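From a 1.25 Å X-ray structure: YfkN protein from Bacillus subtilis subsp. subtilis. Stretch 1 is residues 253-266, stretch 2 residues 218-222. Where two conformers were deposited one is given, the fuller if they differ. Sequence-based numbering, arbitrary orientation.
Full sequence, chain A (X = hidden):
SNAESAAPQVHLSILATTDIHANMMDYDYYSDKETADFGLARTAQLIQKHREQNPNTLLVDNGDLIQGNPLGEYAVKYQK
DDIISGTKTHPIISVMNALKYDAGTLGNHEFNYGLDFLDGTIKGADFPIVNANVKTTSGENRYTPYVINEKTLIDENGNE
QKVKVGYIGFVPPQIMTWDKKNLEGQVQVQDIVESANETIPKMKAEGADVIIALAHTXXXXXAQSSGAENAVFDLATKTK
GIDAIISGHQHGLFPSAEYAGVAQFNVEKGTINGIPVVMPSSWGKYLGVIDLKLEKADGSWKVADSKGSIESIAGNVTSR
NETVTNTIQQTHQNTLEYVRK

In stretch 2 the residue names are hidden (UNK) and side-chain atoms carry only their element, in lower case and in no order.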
ATOM      1  N   LEU A 253       5.259 -12.160   8.325  1.00  9.56           N
ATOM      2  CA  LEU A 253       6.489 -12.487   9.010  1.00  9.18           C
ATOM      3  C   LEU A 253       6.598 -13.985   9.157  1.00  9.50           C
ATOM      4  O   LEU A 253       5.622 -14.644   9.583  1.00 11.00           O
ATOM      5  CB  LEU A 253       6.526 -11.845  10.425  1.00 10.93           C
ATOM      6  CG  LEU A 253       6.366 -10.321  10.472  1.00 12.62           C
ATOM      7  CD1 LEU A 253       6.539  -9.843  11.952  1.00 14.01           C
ATOM      8  CD2 LEU A 253       7.322  -9.630   9.593  1.00 12.88           C
ATOM      9  N   PHE A 254       7.769 -14.519   8.903  1.00  8.79           N
ATOM     10  CA  PHE A 254       8.045 -15.902   9.262  1.00  8.79           C
ATOM     11  C   PHE A 254       9.532 -16.017   9.537  1.00  8.90           C
ATOM     12  O   PHE A 254      10.322 -15.536   8.745  1.00  9.25           O
ATOM     13  CB  PHE A 254       7.608 -16.912   8.192  1.00  9.50           C
ATOM     14  CG  PHE A 254       7.737 -18.337   8.686  1.00  9.11           C
ATOM     15  CD1 PHE A 254       6.706 -18.945   9.371  1.00  9.40           C
ATOM     16  CD2 PHE A 254       8.947 -18.991   8.589  1.00  9.47           C
ATOM     17  CE1 PHE A 254       6.844 -20.213   9.897  1.00  9.78           C
ATOM     18  CE2 PHE A 254       9.106 -20.273   9.114  1.00  9.71           C
ATOM     19  CZ  PHE A 254       8.048 -20.888   9.779  1.00 10.56           C
ATOM     20  N   PRO A 255       9.926 -16.651  10.637  1.00  8.94           N
ATOM     21  CA  PRO A 255       9.050 -17.282  11.629  1.00 10.36           C
ATOM     22  C   PRO A 255       8.233 -16.299  12.429  1.00 10.86           C
ATOM     23  O   PRO A 255       8.568 -15.157  12.513  1.00 12.12           O
ATOM     24  CB  PRO A 255      10.034 -18.023  12.546  1.00 11.68           C
ATOM     25  CG  PRO A 255      11.320 -17.373  12.357  1.00 11.60           C
ATOM     26  CD  PRO A 255      11.347 -16.882  10.927  1.00 10.13           C
ATOM     27  N   SER A 256       7.143 -16.788  12.982  1.00 10.87           N
ATOM     28  CA  SER A 256       6.351 -16.065  13.963  1.00 13.29           C
ATOM     29  C   SER A 256       5.519 -17.056  14.768  1.00 13.94           C
ATOM     30  O   SER A 256       5.242 -18.169  14.339  1.00 13.51           O
ATOM     31  CB  SER A 256       5.462 -15.015  13.318  1.00 16.19           C
ATOM     32  OG  SER A 256       4.431 -15.620  12.620  1.00 19.36           O
ATOM     33  N   ALA A 257       5.135 -16.597  15.949  1.00 15.28           N
ATOM     34  CA  ALA A 257       4.441 -17.384  16.950  1.00 15.88           C
ATOM     35  C   ALA A 257       3.091 -18.006  16.529  1.00 15.68           C
ATOM     36  O   ALA A 257       2.702 -19.009  17.075  1.00 15.02           O
ATOM     37  CB  ALA A 257       4.268 -16.544  18.193  1.00 17.28           C
ATOM     38  N   GLU A 258       2.424 -17.402  15.593  0.50 16.44           N
ATOM     39  CA  GLU A 258       1.183 -17.926  15.106  0.50 17.63           C
ATOM     40  C   GLU A 258       1.319 -19.390  14.605  0.50 15.85           C
ATOM     41  O   GLU A 258       0.381 -20.171  14.648  0.50 17.14           O
ATOM     42  CB  GLU A 258       0.726 -16.995  14.005  0.50 21.25           C
ATOM     43  CG  GLU A 258      -0.355 -17.483  13.170  0.50 24.41           C
ATOM     44  CD  GLU A 258      -0.574 -16.562  12.030  0.50 27.53           C
ATOM     45  OE1 GLU A 258       0.168 -15.554  11.885  0.50 28.41           O
ATOM     46  OE2 GLU A 258      -1.511 -16.827  11.301  0.50 28.97           O
ATOM     47  N   TYR A 259       2.510 -19.765  14.154  1.00 13.19           N
ATOM     48  CA  TYR A 259       2.709 -21.096  13.565  1.00 11.36           C
ATOM     49  C   TYR A 259       3.083 -22.186  14.567  1.00 10.48           C
ATOM     50  O   TYR A 259       3.189 -23.346  14.233  1.00 11.15           O
ATOM     51  CB  TYR A 259       3.747 -21.026  12.439  1.00 10.84           C
ATOM     52  CG  TYR A 259       3.280 -20.150  11.315  1.00 11.12           C
ATOM     53  CD1 TYR A 259       2.442 -20.635  10.332  1.00 12.85           C
ATOM     54  CD2 TYR A 259       3.676 -18.834  11.245  1.00 12.48           C
ATOM     55  CE1 TYR A 259       2.028 -19.817   9.302  1.00 13.71           C
ATOM     56  CE2 TYR A 259       3.243 -18.017  10.238  1.00 13.53           C
ATOM     57  CZ  TYR A 259       2.435 -18.506   9.273  1.00 14.10           C
ATOM     58  OH  TYR A 259       2.024 -17.687   8.262  1.00 16.48           O
ATOM     59  N   ALA A 260       3.257 -21.792  15.810  1.00 11.26           N
ATOM     60  CA  ALA A 260       3.608 -22.764  16.867  1.00 11.83           C
ATOM     61  C   ALA A 260       2.446 -23.754  17.042  1.00 12.51           C
ATOM     62  O   ALA A 260       1.344 -23.319  17.246  1.00 14.50           O
ATOM     63  CB  ALA A 260       3.866 -22.020  18.165  1.00 13.39           C
ATOM     64  N   GLY A 261       2.738 -25.042  17.005  1.00 11.73           N
ATOM     65  CA  GLY A 261       1.699 -26.036  17.168  1.00 10.91           C
ATOM     66  C   GLY A 261       1.065 -26.524  15.873  1.00 10.56           C
ATOM     67  O   GLY A 261       0.288 -27.473  15.858  1.00 12.30           O
ATOM     68  N   VAL A 262       1.407 -25.859  14.775  1.00  9.92           N
ATOM     69  CA  VAL A 262       0.982 -26.304  13.441  1.00  9.84           C
ATOM     70  C   VAL A 262       1.909 -27.423  12.977  1.00  9.79           C
ATOM     71  O   VAL A 262       3.120 -27.286  12.992  1.00  9.68           O
ATOM     72  CB  VAL A 262       0.985 -25.143  12.406  1.00 10.79           C
ATOM     73  CG1 VAL A 262       0.477 -25.637  11.026  1.00 10.93           C
ATOM     74  CG2 VAL A 262       0.131 -23.958  12.915  1.00 12.64           C
ATOM     75  N   ALA A 263       1.327 -28.547  12.577  1.00 10.23           N
ATOM     76  CA  ALA A 263       2.122 -29.682  12.136  1.00 10.23           C
ATOM     77  C   ALA A 263       3.116 -29.270  11.046  1.00  9.68           C
ATOM     78  O   ALA A 263       2.770 -28.553  10.135  1.00 10.22           O
ATOM     79  CB  ALA A 263       1.225 -30.812  11.632  1.00 11.14           C
ATOM     80  N   GLN A 264       4.347 -29.735  11.196  1.00 10.63           N
ATOM     81  CA  GLN A 264       5.437 -29.504  10.246  1.00 11.05           C
ATOM     82  C   GLN A 264       6.240 -28.243  10.541  1.00  9.75           C
ATOM     83  O   GLN A 264       7.324 -28.082  10.038  1.00 11.07           O
ATOM     84  CB  GLN A 264       4.924 -29.462   8.798  1.00 14.29           C
ATOM     85  CG  GLN A 264       4.414 -30.782   8.304  1.00 18.19           C
ATOM     86  CD  GLN A 264       5.453 -31.825   8.550  1.00 24.52           C
ATOM     87  OE1 GLN A 264       6.550 -31.736   8.039  1.00 26.04           O
ATOM     88  NE2 GLN A 264       5.150 -32.756   9.411  1.00 27.13           N
ATOM     89  N   PHE A 265       5.688 -27.351  11.356  1.00  9.27           N
ATOM     90  CA  PHE A 265       6.341 -26.090  11.680  1.00  8.85           C
ATOM     91  C   PHE A 265       7.182 -26.197  12.959  1.00  9.79           C
ATOM     92  O   PHE A 265       6.782 -26.806  13.919  1.00 11.56           O
ATOM     93  CB  PHE A 265       5.293 -24.976  11.841  1.00  9.38           C
ATOM     94  CG  PHE A 265       4.652 -24.535  10.535  1.00  9.00           C
ATOM     95  CD1 PHE A 265       5.070 -23.379   9.884  1.00  9.14           C
ATOM     96  CD2 PHE A 265       3.633 -25.275   9.966  1.00  9.54           C
ATOM     97  CE1 PHE A 265       4.480 -22.968   8.703  1.00 10.22           C
ATOM     98  CE2 PHE A 265       3.042 -24.875   8.761  1.00 10.08           C
ATOM     99  CZ  PHE A 265       3.467 -23.706   8.133  1.00  9.85           C
ATOM    100  N   ASN A 266       8.351 -25.576  12.944  1.00  9.95           N
ATOM    101  CA  ASN A 266       9.164 -25.365  14.137  1.00 10.80           C
ATOM    102  C   ASN A 266       9.538 -23.875  14.191  1.00 10.28           C
ATOM    103  O   ASN A 266      10.393 -23.404  13.456  1.00 10.09           O
ATOM    104  CB  ASN A 266      10.398 -26.265  14.112  1.00 11.88           C
ATOM    105  CG  ASN A 266      11.209 -26.185  15.399  1.00 13.12           C
ATOM    106  OD1 ASN A 266      11.307 -25.144  15.999  1.00 13.35           O
ATOM    107  ND2 ASN A 266      11.790 -27.298  15.804  1.00 15.34           N
ATOM    108  N   UNK A 218       3.688 -17.183  -0.593  1.00  8.12           N
ATOM    109  CA  UNK A 218       3.563 -17.197   0.847  1.00  8.44           C
ATOM    110  C   UNK A 218       3.247 -18.561   1.413  1.00  8.26           C
ATOM    111  O   UNK A 218       3.382 -19.580   0.762  1.00  8.91           O
ATOM    112  N   UNK A 219       2.792 -18.532   2.657  1.00  8.11           N
ATOM    113  CA  UNK A 219       2.667 -19.695   3.522  1.00  8.58           C
ATOM    114  C   UNK A 219       1.223 -19.857   3.951  1.00  9.40           C
ATOM    115  O   UNK A 219       0.602 -18.900   4.370  1.00 12.03           O
ATOM    116  c   UNK A 219       3.543 -19.518   4.808  1.00  9.81           C
ATOM    117  c   UNK A 219       5.032 -19.420   4.452  1.00 10.54           C
ATOM    118  c   UNK A 219       5.909 -18.797   5.541  1.00 11.44           C
ATOM    119  c   UNK A 219       3.259 -20.626   5.817  1.00 11.83           C
ATOM    120  N   UNK A 220       0.719 -21.079   3.833  1.00  9.38           N
ATOM    121  CA  UNK A 220      -0.514 -21.487   4.493  1.00  9.13           C
ATOM    122  C   UNK A 220      -0.154 -22.634   5.428  1.00  9.18           C
ATOM    123  O   UNK A 220       0.886 -23.237   5.320  1.00 10.18           O
ATOM    124  c   UNK A 220      -2.020 -20.790   2.503  1.00 11.60           C
ATOM    125  c   UNK A 220      -1.583 -21.911   3.479  1.00  9.94           C
ATOM    126  c   UNK A 220      -2.706 -19.610   3.189  1.00 15.10           C
ATOM    127  o   UNK A 220      -3.098 -19.704   4.352  1.00 16.64           O
ATOM    128  o   UNK A 220      -2.862 -18.566   2.543  1.00 18.62           O
ATOM    129  N   UNK A 221      -1.030 -22.885   6.386  1.00  9.89           N
ATOM    130  CA  UNK A 221      -0.747 -23.837   7.459  1.00  9.71           C
ATOM    131  C   UNK A 221      -0.968 -25.305   7.107  1.00  9.41           C
ATOM    132  O   UNK A 221      -0.509 -26.170   7.826  1.00 11.15           O
ATOM    133  c   UNK A 221      -1.163 -22.207   9.395  1.00 13.26           C
ATOM    134  c   UNK A 221      -1.828 -20.773  11.378  1.00 22.62           C
ATOM    135  n   UNK A 221      -2.873 -20.708  12.457  1.00 25.92           N
ATOM    136  c   UNK A 221      -1.583 -23.506   8.694  1.00 10.85           C
ATOM    137  c   UNK A 221      -2.184 -21.904  10.469  1.00 17.62           C
ATOM    138  N   UNK A 222      -1.682 -25.564   6.015  1.00  9.09           N
ATOM    139  CA  UNK A 222      -1.995 -26.928   5.598  1.00 10.01           C
ATOM    140  C   UNK A 222      -1.840 -27.101   4.086  1.00  9.84           C
ATOM    141  O   UNK A 222      -1.731 -26.117   3.348  1.00 10.14           O
ATOM    142  n   UNK A 222      -3.977 -26.041   9.516  1.00 11.86           N
ATOM    143  o   UNK A 222      -4.529 -25.222   7.511  1.00 12.75           O
ATOM    144  c   UNK A 222      -4.087 -26.123   8.189  1.00 11.97           C
ATOM    145  c   UNK A 222      -3.429 -27.282   6.026  1.00 11.15           C
ATOM    146  c   UNK A 222      -3.602 -27.409   7.549  1.00 11.82           C
TER
HETATM  147  O   HOH W   1      -0.009 -18.346   6.940  1.00 29.68           O
HETATM  148  O   HOH W   2       0.157 -28.420   9.152  1.00 10.84           O

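Position 218 has backbone atoms and no side-chain atoms. Nothing of stretch 1 comes near it. The residue is glycine, G218.

Position 219 has four side-chain atoms, all carbon. The chain forks at the first carbon, and one arm is two carbons long, the other one. CA-to-CB points toward stretch 1. The end of the long arm lies 3.7 Å from CG of F254. The short arm lies 3.8 Å from CE1 of Y259 and 3.9 Å from CZ of F265. A fork at CB with unequal carbon arms is isoleucine, I219. Its CD1 therefore meets F254, and its CG2 meets Y259 and F265.

Position 220 has five side-chain atoms: three carbons in a row, the third carrying two oxygens. CA-to-CB points away from stretch 1. The carboxylate is hydrogen-bonded elsewhere in the structure. The residue is glutamate, E220. Its contact with stretch 1 is through the backbone: O of E220 lies 3.8 Å from CZ of F265, near the plane of that ring.

Position 221 has four carbons in a row ending in a nitrogen, with no branch. CA-to-CB points sideways. The first side-chain carbon of 221 lies 3.8 Å from CG1 of V262, the second 4.0 Å from CE1 of Y259, and the terminal nitrogen 4.3 Å from OE2 of E258. This unbranched chain is lysine, K221. It is extended, with chi1 m and chi2 to chi4 all t, and it runs past Y259. The charges of K221 and E258 are opposite, but they are too far apart for a salt bridge, and NZ is hydrogen-bonded elsewhere in the structure.

Position 222 has five side-chain atoms: three carbons, the third carrying one oxygen and one nitrogen. It is one of the exposed residues and makes no close contact with stretch 1. The terminal amide identifies glutamine, Q222.

The contact is mainly packing, with no direct hydrogen bond between the stretches. I219 fits among three aromatic side chains, F254, Y259 and F265. K221 lays its aliphatic part along Y259 and V262, and it has the largest covered area in either stretch. Two type II turns, Y259 to V262 and V262 to F265, share V262. Two waters add polar links. Water 1 donates to O of I219 at 2.7 Å and is 2.5 Å from OH of Y259. Water 2 donates to O of K221 at 2.7 Å and to O of A263 at 2.8 Å.

Stretch 2, residues 218-222: GIEKQ
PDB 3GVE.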